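Long-range contacts in eukaryotic translation initiation factor 4 gamma 5 (Trypanosoma cruzi, PDB 6OZU), which probably serves in translation initiation as an eIF4G-type scaffold, its all-helical MIF4G domain being the part expected to bind the helicase eIF4A: residues 65-70 with 145-150; 204-209 with 223-228. All coordinates share one frame; numbering follows the deposited sequence.

Contact 1 (65-70 with 145-150)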
ATOM      1  N   TYR A  65       0.451  -2.463  12.203  1.00 69.96           N
ATOM      2  CA  TYR A  65       0.446  -3.664  13.044  1.00 70.50           C
ATOM      3  C   TYR A  65      -0.135  -4.860  12.314  1.00 72.31           C
ATOM      4  O   TYR A  65       0.354  -5.963  12.524  1.00 72.40           O
ATOM      5  CB  TYR A  65      -0.258  -3.434  14.395  1.00 73.22           C
ATOM      6  CG  TYR A  65       0.370  -2.320  15.196  1.00 76.55           C
ATOM      7  CD1 TYR A  65       1.589  -2.502  15.846  1.00 79.88           C
ATOM      8  CD2 TYR A  65      -0.225  -1.061  15.264  1.00 77.06           C
ATOM      9  CE1 TYR A  65       2.194  -1.464  16.553  1.00 82.50           C
ATOM     10  CE2 TYR A  65       0.365  -0.017  15.972  1.00 78.50           C
ATOM     11  CZ  TYR A  65       1.572  -0.224  16.622  1.00 89.70           C
ATOM     12  OH  TYR A  65       2.162   0.804  17.311  1.00 92.38           O
ATOM     13  N   TYR A  66      -1.182  -4.645  11.473  1.00 66.88           N
ATOM     14  CA  TYR A  66      -1.835  -5.673  10.659  1.00 66.02           C
ATOM     15  C   TYR A  66      -0.823  -6.193   9.667  1.00 66.08           C
ATOM     16  O   TYR A  66      -0.684  -7.409   9.494  1.00 66.17           O
ATOM     17  CB  TYR A  66      -3.031  -5.108   9.868  1.00 66.92           C
ATOM     18  CG  TYR A  66      -4.127  -4.479  10.689  1.00 71.06           C
ATOM     19  CD1 TYR A  66      -4.385  -4.903  11.989  1.00 75.34           C
ATOM     20  CD2 TYR A  66      -4.930  -3.479  10.158  1.00 71.82           C
ATOM     21  CE1 TYR A  66      -5.411  -4.338  12.745  1.00 77.59           C
ATOM     22  CE2 TYR A  66      -5.923  -2.868  10.921  1.00 74.07           C
ATOM     23  CZ  TYR A  66      -6.174  -3.316  12.208  1.00 85.52           C
ATOM     24  OH  TYR A  66      -7.172  -2.737  12.953  1.00 91.70           O
ATOM     25  N   VAL A  67      -0.112  -5.250   9.023  1.00 58.53           N
ATOM     26  CA  VAL A  67       0.927  -5.481   8.032  1.00 56.40           C
ATOM     27  C   VAL A  67       2.126  -6.207   8.692  1.00 61.33           C
ATOM     28  O   VAL A  67       2.672  -7.128   8.087  1.00 62.94           O
ATOM     29  CB  VAL A  67       1.255  -4.146   7.301  1.00 58.26           C
ATOM     30  CG1 VAL A  67       2.548  -4.217   6.534  1.00 57.76           C
ATOM     31  CG2 VAL A  67       0.127  -3.747   6.357  1.00 57.12           C
ATOM     32  N   LYS A  68       2.457  -5.876   9.965  1.00 57.22           N
ATOM     33  CA  LYS A  68       3.525  -6.544  10.729  1.00 57.18           C
ATOM     34  C   LYS A  68       3.172  -7.995  11.115  1.00 61.97           C
ATOM     35  O   LYS A  68       4.079  -8.805  11.340  1.00 63.29           O
ATOM     36  CB  LYS A  68       3.919  -5.729  11.963  1.00 59.53           C
ATOM     37  CG  LYS A  68       4.880  -4.595  11.646  1.00 63.91           C
ATOM     38  CD  LYS A  68       5.179  -3.742  12.869  1.00 69.88           C
ATOM     39  CE  LYS A  68       5.894  -2.476  12.505  1.00 65.72           C
ATOM     40  NZ  LYS A  68       5.046  -1.576  11.696  1.00 71.59           N
ATOM     41  N   LEU A  69       1.858  -8.314  11.186  1.00 57.64           N
ATOM     42  CA  LEU A  69       1.343  -9.650  11.497  1.00 58.59           C
ATOM     43  C   LEU A  69       1.486 -10.536  10.267  1.00 63.41           C
ATOM     44  O   LEU A  69       1.788 -11.716  10.404  1.00 64.50           O
ATOM     45  CB  LEU A  69      -0.127  -9.603  11.967  1.00 58.94           C
ATOM     46  CG  LEU A  69      -0.395  -9.099  13.394  1.00 64.89           C
ATOM     47  CD1 LEU A  69      -1.876  -8.870  13.621  1.00 65.56           C
ATOM     48  CD2 LEU A  69       0.158 -10.060  14.455  1.00 69.31           C
ATOM     49  N   VAL A  70       1.302  -9.949   9.063  1.00 58.90           N
ATOM     50  CA  VAL A  70       1.428 -10.617   7.766  1.00 58.11           C
ATOM     51  C   VAL A  70       2.910 -10.965   7.517  1.00 60.95           C
ATOM     52  O   VAL A  70       3.198 -12.067   7.050  1.00 61.22           O
ATOM     53  CB  VAL A  70       0.777  -9.797   6.612  1.00 60.31           C
ATOM     54  CG1 VAL A  70       0.982 -10.481   5.256  1.00 59.72           C
ATOM     55  CG2 VAL A  70      -0.713  -9.573   6.873  1.00 60.12           C
ATOM     56  N   HIS A 145       7.134  -2.773   4.246  1.00 56.39           N
ATOM     57  CA  HIS A 145       7.244  -4.079   4.902  1.00 55.96           C
ATOM     58  C   HIS A 145       7.534  -5.227   3.908  1.00 58.27           C
ATOM     59  O   HIS A 145       7.494  -6.393   4.293  1.00 58.79           O
ATOM     60  CB  HIS A 145       5.997  -4.349   5.749  1.00 56.49           C
ATOM     61  CG  HIS A 145       5.844  -3.421   6.910  1.00 60.03           C
ATOM     62  ND1 HIS A 145       5.740  -2.052   6.736  1.00 61.19           N
ATOM     63  CD2 HIS A 145       5.721  -3.698   8.228  1.00 62.80           C
ATOM     64  CE1 HIS A 145       5.600  -1.540   7.952  1.00 60.49           C
ATOM     65  NE2 HIS A 145       5.567  -2.487   8.880  1.00 62.02           N
ATOM     66  N   GLY A 146       7.851  -4.866   2.657  1.00 52.96           N
ATOM     67  CA  GLY A 146       8.207  -5.771   1.567  1.00 52.68           C
ATOM     68  C   GLY A 146       7.151  -6.773   1.141  1.00 56.42           C
ATOM     69  O   GLY A 146       7.483  -7.823   0.589  1.00 55.79           O
ATOM     70  N   LEU A 147       5.872  -6.443   1.377  1.00 53.09           N
ATOM     71  CA  LEU A 147       4.715  -7.303   1.086  1.00 52.40           C
ATOM     72  C   LEU A 147       4.047  -7.072  -0.280  1.00 57.94           C
ATOM     73  O   LEU A 147       3.135  -7.816  -0.620  1.00 60.92           O
ATOM     74  CB  LEU A 147       3.662  -7.175   2.215  1.00 50.93           C
ATOM     75  CG  LEU A 147       4.073  -7.693   3.569  1.00 53.19           C
ATOM     76  CD1 LEU A 147       3.025  -7.370   4.595  1.00 51.92           C
ATOM     77  CD2 LEU A 147       4.365  -9.199   3.519  1.00 53.70           C
ATOM     78  N   VAL A 148       4.454  -6.052  -1.030  1.00 52.50           N
ATOM     79  CA  VAL A 148       3.901  -5.740  -2.343  1.00 51.75           C
ATOM     80  C   VAL A 148       5.058  -5.543  -3.313  1.00 62.29           C
ATOM     81  O   VAL A 148       6.111  -4.991  -2.938  1.00 63.95           O
ATOM     82  CB  VAL A 148       2.889  -4.557  -2.330  1.00 53.82           C
ATOM     83  CG1 VAL A 148       3.569  -3.205  -2.132  1.00 52.49           C
ATOM     84  CG2 VAL A 148       2.044  -4.547  -3.588  1.00 53.70           C
ATOM     85  N   ARG A 149       4.864  -6.009  -4.554  1.00 61.30           N
ATOM     86  CA  ARG A 149       5.859  -5.925  -5.619  1.00 62.40           C
ATOM     87  C   ARG A 149       6.065  -4.474  -6.038  1.00 66.19           C
ATOM     88  O   ARG A 149       5.101  -3.716  -6.111  1.00 65.73           O
ATOM     89  CB  ARG A 149       5.409  -6.755  -6.843  1.00 65.73           C
ATOM     90  CG  ARG A 149       5.096  -8.228  -6.584  1.00 73.48           C
ATOM     91  CD  ARG A 149       4.141  -8.785  -7.633  1.00 78.39           C
ATOM     92  NE  ARG A 149       4.459 -10.172  -7.945  1.00 92.53           N
ATOM     93  CZ  ARG A 149       3.816 -10.914  -8.842  1.00113.28           C
ATOM     94  NH1 ARG A 149       2.787 -10.410  -9.520  1.00106.83           N
ATOM     95  NH2 ARG A 149       4.183 -12.170  -9.059  1.00 98.29           N
ATOM     96  N   GLU A 150       7.314  -4.104  -6.354  1.00 64.66           N
ATOM     97  CA  GLU A 150       7.711  -2.775  -6.842  1.00 64.94           C
ATOM     98  C   GLU A 150       6.823  -2.393  -8.058  1.00 67.40           C
ATOM     99  O   GLU A 150       6.412  -1.240  -8.174  1.00 66.64           O
ATOM    100  CB  GLU A 150       9.198  -2.818  -7.248  1.00 67.77           C
ATOM    101  CG  GLU A 150       9.994  -1.542  -6.992  1.00 85.57           C
ATOM    102  CD  GLU A 150      11.422  -1.528  -7.523  1.00110.10           C
ATOM    103  OE1 GLU A 150      12.285  -2.209  -6.924  1.00114.21           O
ATOM    104  OE2 GLU A 150      11.687  -0.815  -8.517  1.00 90.22           O
TER

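Contact 2 (204-209 with 223-228)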
ATOM      1  N   VAL A 204      11.292   3.525  -8.707  1.00 47.38           N
ATOM      2  CA  VAL A 204       9.915   3.590  -9.215  1.00 46.95           C
ATOM      3  C   VAL A 204       9.669   4.971  -9.829  1.00 51.52           C
ATOM      4  O   VAL A 204       9.147   5.063 -10.943  1.00 53.24           O
ATOM      5  CB  VAL A 204       8.887   3.223  -8.104  1.00 49.67           C
ATOM      6  CG1 VAL A 204       7.451   3.609  -8.481  1.00 49.53           C
ATOM      7  CG2 VAL A 204       8.959   1.745  -7.799  1.00 49.13           C
ATOM      8  N   LEU A 205      10.088   6.033  -9.121  1.00 45.36           N
ATOM      9  CA  LEU A 205       9.950   7.401  -9.599  1.00 44.19           C
ATOM     10  C   LEU A 205      10.815   7.670 -10.803  1.00 50.64           C
ATOM     11  O   LEU A 205      10.410   8.466 -11.643  1.00 52.42           O
ATOM     12  CB  LEU A 205      10.180   8.452  -8.495  1.00 42.72           C
ATOM     13  CG  LEU A 205       9.358   8.315  -7.207  1.00 44.28           C
ATOM     14  CD1 LEU A 205       9.698   9.424  -6.266  1.00 44.34           C
ATOM     15  CD2 LEU A 205       7.855   8.289  -7.483  1.00 41.60           C
ATOM     16  N   GLU A 206      11.974   6.996 -10.918  1.00 48.25           N
ATOM     17  CA  GLU A 206      12.879   7.124 -12.074  1.00 50.27           C
ATOM     18  C   GLU A 206      12.253   6.472 -13.306  1.00 55.64           C
ATOM     19  O   GLU A 206      12.447   6.978 -14.406  1.00 58.60           O
ATOM     20  CB  GLU A 206      14.265   6.523 -11.798  1.00 52.60           C
ATOM     21  CG  GLU A 206      15.168   7.379 -10.922  1.00 63.37           C
ATOM     22  CD  GLU A 206      15.794   8.614 -11.551  1.00 98.37           C
ATOM     23  OE1 GLU A 206      15.820   9.660 -10.866  1.00 95.54           O
ATOM     24  OE2 GLU A 206      16.260   8.544 -12.711  1.00105.37           O
ATOM     25  N   GLU A 207      11.487   5.367 -13.124  1.00 49.49           N
ATOM     26  CA  GLU A 207      10.760   4.686 -14.193  1.00 49.80           C
ATOM     27  C   GLU A 207       9.650   5.553 -14.770  1.00 56.77           C
ATOM     28  O   GLU A 207       9.528   5.645 -15.988  1.00 59.23           O
ATOM     29  CB  GLU A 207      10.193   3.353 -13.727  1.00 49.96           C
ATOM     30  CG  GLU A 207      11.174   2.225 -13.893  1.00 56.93           C
ATOM     31  CD  GLU A 207      10.666   0.861 -13.487  1.00 74.67           C
ATOM     32  OE1 GLU A 207      10.375   0.038 -14.388  1.00 69.46           O
ATOM     33  OE2 GLU A 207      10.576   0.613 -12.262  1.00 65.60           O
ATOM     34  N   LEU A 208       8.856   6.206 -13.910  1.00 53.04           N
ATOM     35  CA  LEU A 208       7.793   7.125 -14.326  1.00 53.24           C
ATOM     36  C   LEU A 208       8.374   8.287 -15.157  1.00 64.85           C
ATOM     37  O   LEU A 208       7.686   8.838 -16.010  1.00 67.35           O
ATOM     38  CB  LEU A 208       7.046   7.678 -13.102  1.00 50.33           C
ATOM     39  CG  LEU A 208       6.272   6.674 -12.256  1.00 51.63           C
ATOM     40  CD1 LEU A 208       6.078   7.201 -10.867  1.00 50.47           C
ATOM     41  CD2 LEU A 208       4.955   6.302 -12.893  1.00 48.33           C
ATOM     42  N   MET A 209       9.642   8.627 -14.928  1.00 63.76           N
ATOM     43  CA  MET A 209      10.354   9.674 -15.648  1.00 66.14           C
ATOM     44  C   MET A 209      10.648   9.301 -17.087  1.00 72.27           C
ATOM     45  O   MET A 209      10.967  10.176 -17.897  1.00 73.24           O
ATOM     46  CB  MET A 209      11.655   9.941 -14.946  1.00 69.09           C
ATOM     47  CG  MET A 209      11.500  10.872 -13.857  1.00 72.71           C
ATOM     48  SD  MET A 209      13.008  11.717 -13.763  1.00 79.70           S
ATOM     49  CE  MET A 209      13.016  12.520 -15.420  1.00 79.00           C
ATOM     50  N   ASN A 223      12.428  16.735  -8.685  1.00 52.80           N
ATOM     51  CA  ASN A 223      12.552  17.394  -7.383  1.00 51.50           C
ATOM     52  C   ASN A 223      12.321  16.405  -6.238  1.00 51.77           C
ATOM     53  O   ASN A 223      13.008  16.502  -5.217  1.00 51.51           O
ATOM     54  CB  ASN A 223      11.637  18.612  -7.249  1.00 50.02           C
ATOM     55  CG  ASN A 223      12.156  19.658  -6.299  1.00 65.30           C
ATOM     56  OD1 ASN A 223      11.408  20.351  -5.619  1.00 60.77           O
ATOM     57  ND2 ASN A 223      13.456  19.769  -6.203  1.00 58.03           N
ATOM     58  N   THR A 224      11.391  15.439  -6.434  1.00 44.87           N
ATOM     59  CA  THR A 224      11.053  14.393  -5.464  1.00 44.32           C
ATOM     60  C   THR A 224      12.258  13.453  -5.245  1.00 48.93           C
ATOM     61  O   THR A 224      12.686  13.258  -4.099  1.00 48.03           O
ATOM     62  CB  THR A 224       9.740  13.689  -5.854  1.00 55.27           C
ATOM     63  OG1 THR A 224       8.683  14.647  -5.839  1.00 52.82           O
ATOM     64  CG2 THR A 224       9.386  12.586  -4.921  1.00 51.96           C
ATOM     65  N   VAL A 225      12.842  12.933  -6.349  1.00 46.59           N
ATOM     66  CA  VAL A 225      14.047  12.086  -6.299  1.00 46.17           C
ATOM     67  C   VAL A 225      15.196  12.857  -5.637  1.00 47.80           C
ATOM     68  O   VAL A 225      15.893  12.306  -4.800  1.00 47.96           O
ATOM     69  CB  VAL A 225      14.411  11.499  -7.699  1.00 50.87           C
ATOM     70  CG1 VAL A 225      15.863  11.039  -7.826  1.00 51.73           C
ATOM     71  CG2 VAL A 225      13.429  10.422  -8.136  1.00 49.52           C
ATOM     72  N   GLU A 226      15.334  14.141  -5.952  1.00 44.79           N
ATOM     73  CA  GLU A 226      16.353  15.026  -5.388  1.00 46.42           C
ATOM     74  C   GLU A 226      16.202  15.186  -3.864  1.00 52.20           C
ATOM     75  O   GLU A 226      17.192  15.100  -3.158  1.00 53.84           O
ATOM     76  CB  GLU A 226      16.296  16.376  -6.092  1.00 48.76           C
ATOM     77  CG  GLU A 226      17.556  17.210  -5.992  1.00 62.18           C
ATOM     78  CD  GLU A 226      17.477  18.602  -6.587  1.00 87.27           C
ATOM     79  OE1 GLU A 226      18.439  19.374  -6.381  1.00106.44           O
ATOM     80  OE2 GLU A 226      16.468  18.929  -7.252  1.00 73.24           O
ATOM     81  N   THR A 227      14.960  15.411  -3.366  1.00 48.71           N
ATOM     82  CA  THR A 227      14.634  15.529  -1.936  1.00 47.91           C
ATOM     83  C   THR A 227      14.877  14.183  -1.223  1.00 50.22           C
ATOM     84  O   THR A 227      15.405  14.192  -0.104  1.00 52.11           O
ATOM     85  CB  THR A 227      13.205  16.036  -1.746  1.00 55.96           C
ATOM     86  OG1 THR A 227      13.030  17.210  -2.531  1.00 59.47           O
ATOM     87  CG2 THR A 227      12.886  16.324  -0.299  1.00 51.95           C
ATOM     88  N   ILE A 228      14.491  13.047  -1.858  1.00 42.57           N
ATOM     89  CA  ILE A 228      14.729  11.686  -1.349  1.00 41.62           C
ATOM     90  C   ILE A 228      16.243  11.527  -1.114  1.00 48.58           C
ATOM     91  O   ILE A 228      16.630  11.034  -0.060  1.00 49.89           O
ATOM     92  CB  ILE A 228      14.187  10.580  -2.315  1.00 42.85           C
ATOM     93  CG1 ILE A 228      12.653  10.485  -2.229  1.00 41.40           C
ATOM     94  CG2 ILE A 228      14.835   9.187  -2.027  1.00 43.68           C
ATOM     95  CD1 ILE A 228      11.969   9.514  -3.232  1.00 38.73           C
TER

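Contact 1 (65-70 with 145-150)
Val67 and Lys68, neighbours on one helix, take hold of the imidazole of His145 in two different ways. Val67 comes over a face: its CG1 methyl sits 3.7 Å from the centroid of the His145 ring, 26° off the ring normal, a CH-pi contact displaced toward the rim so that the nearest ring atom is His145 CG, 3.4 Å from Val67 CG1. Lys68 works at the edge. Its CG lies in the plane of the ring, and the chain runs on extended until it bends at the last torsion (chi4 66°), which swings NZ back to donate a hydrogen bond of 3.0 Å to His145 NE2. Lys68 NZ lies 3° out of the imidazole plane, and NE2, the acceptor, therefore carries no proton. A second, weak bond ties Lys68 NZ to Pro64 O, one turn back on its own helix.

Leu147 fills the other half of the contact with its CD1 methyl, 3.7 Å from Val67 CG1 and 3.8 Å from Val70 CG1. Between His145 and Leu147 the chain turns through Gly146, whose positive phi makes it the C' residue of a Schellman motif; this reversal closes helix 118-144 and presents both side chains to the same helix. Helix 63-76 is thus packed against the end of helix 118-144, where Phe138 also touches Val67, while helices 6-17 and 23-31 take up Leu69, and Arg149 stands at the N-cap position of the following helix 150-162.

Contact 2 (204-209 with 223-228)
Leu205 supplies most of the apolar packing, meeting three residues of the partner helix with two parts of its side chain. At the root, Leu205 CB rests 3.8 Å from Val225 CG2, where the two backbones also come nearest. Further out, Leu205 CD1 reaches Thr224 CG2 at 3.5 Å, the two side chains crossing at about a right angle, and Ile228 CD1 at 3.8 Å. Thr224 can offer a methyl here because CG2 stands anti to its backbone N, while OG1 turns to its own helix and bonds to Leu220 O. Phe179 and Leu183 of helix 173-186 lie against this same cluster, Phe179 on Leu205 and Leu183 on Thr224 and Ile228.

The segments run antiparallel, their axes 10.3 Å apart at closest approach with a signed crossing angle of -160°. Helices 194-208 and 215-235, the last two of the chain, therefore form an antiparallel hairpin, in keeping with the all-helical, HEAT-like architecture of MIF4G domains.

One polar side-chain atom, Glu206 OE1, joins the interface without bonding across it. Glu206 bends at chi2 (-75°), and its OE1 lies 3.3 Å from Val225 CG1, a van der Waals contact made by one carboxylate oxygen, the two side chains crossing at about a right angle.

No hydrogen bond crosses between the segments; on the 223-228 side, Asn223 O accepts two, from Thr227 N and, at 2.8 Å, from Thr227 OG1, which arrive from opposite faces of the carbonyl plane. Asn223 ND2 donates within its own amide plane to Glu226 OE2, 3.3 Å away and met from above the carboxylate plane.

Overall arrangement
From the N terminus the chain passes through three helices before helix 63-76 supplies the first half of contact 1. Two long helices, 82-112 and 118-144, follow, and contact 1 then closes this mostly helical excursion at the turn leading into helix 150-162. Contact 2 opens later, on helix 194-208, and closes over a short connection as helix 215-235 folds back. The two loops therefore come in series, neither nested nor crossed, with centres about 23 Å apart. The segments themselves meet at Glu150, at the start of helix 150-162: its CG packs 3.5 Å from Val204 CG2, while its carboxylate lies close to the like-charged one of Glu207.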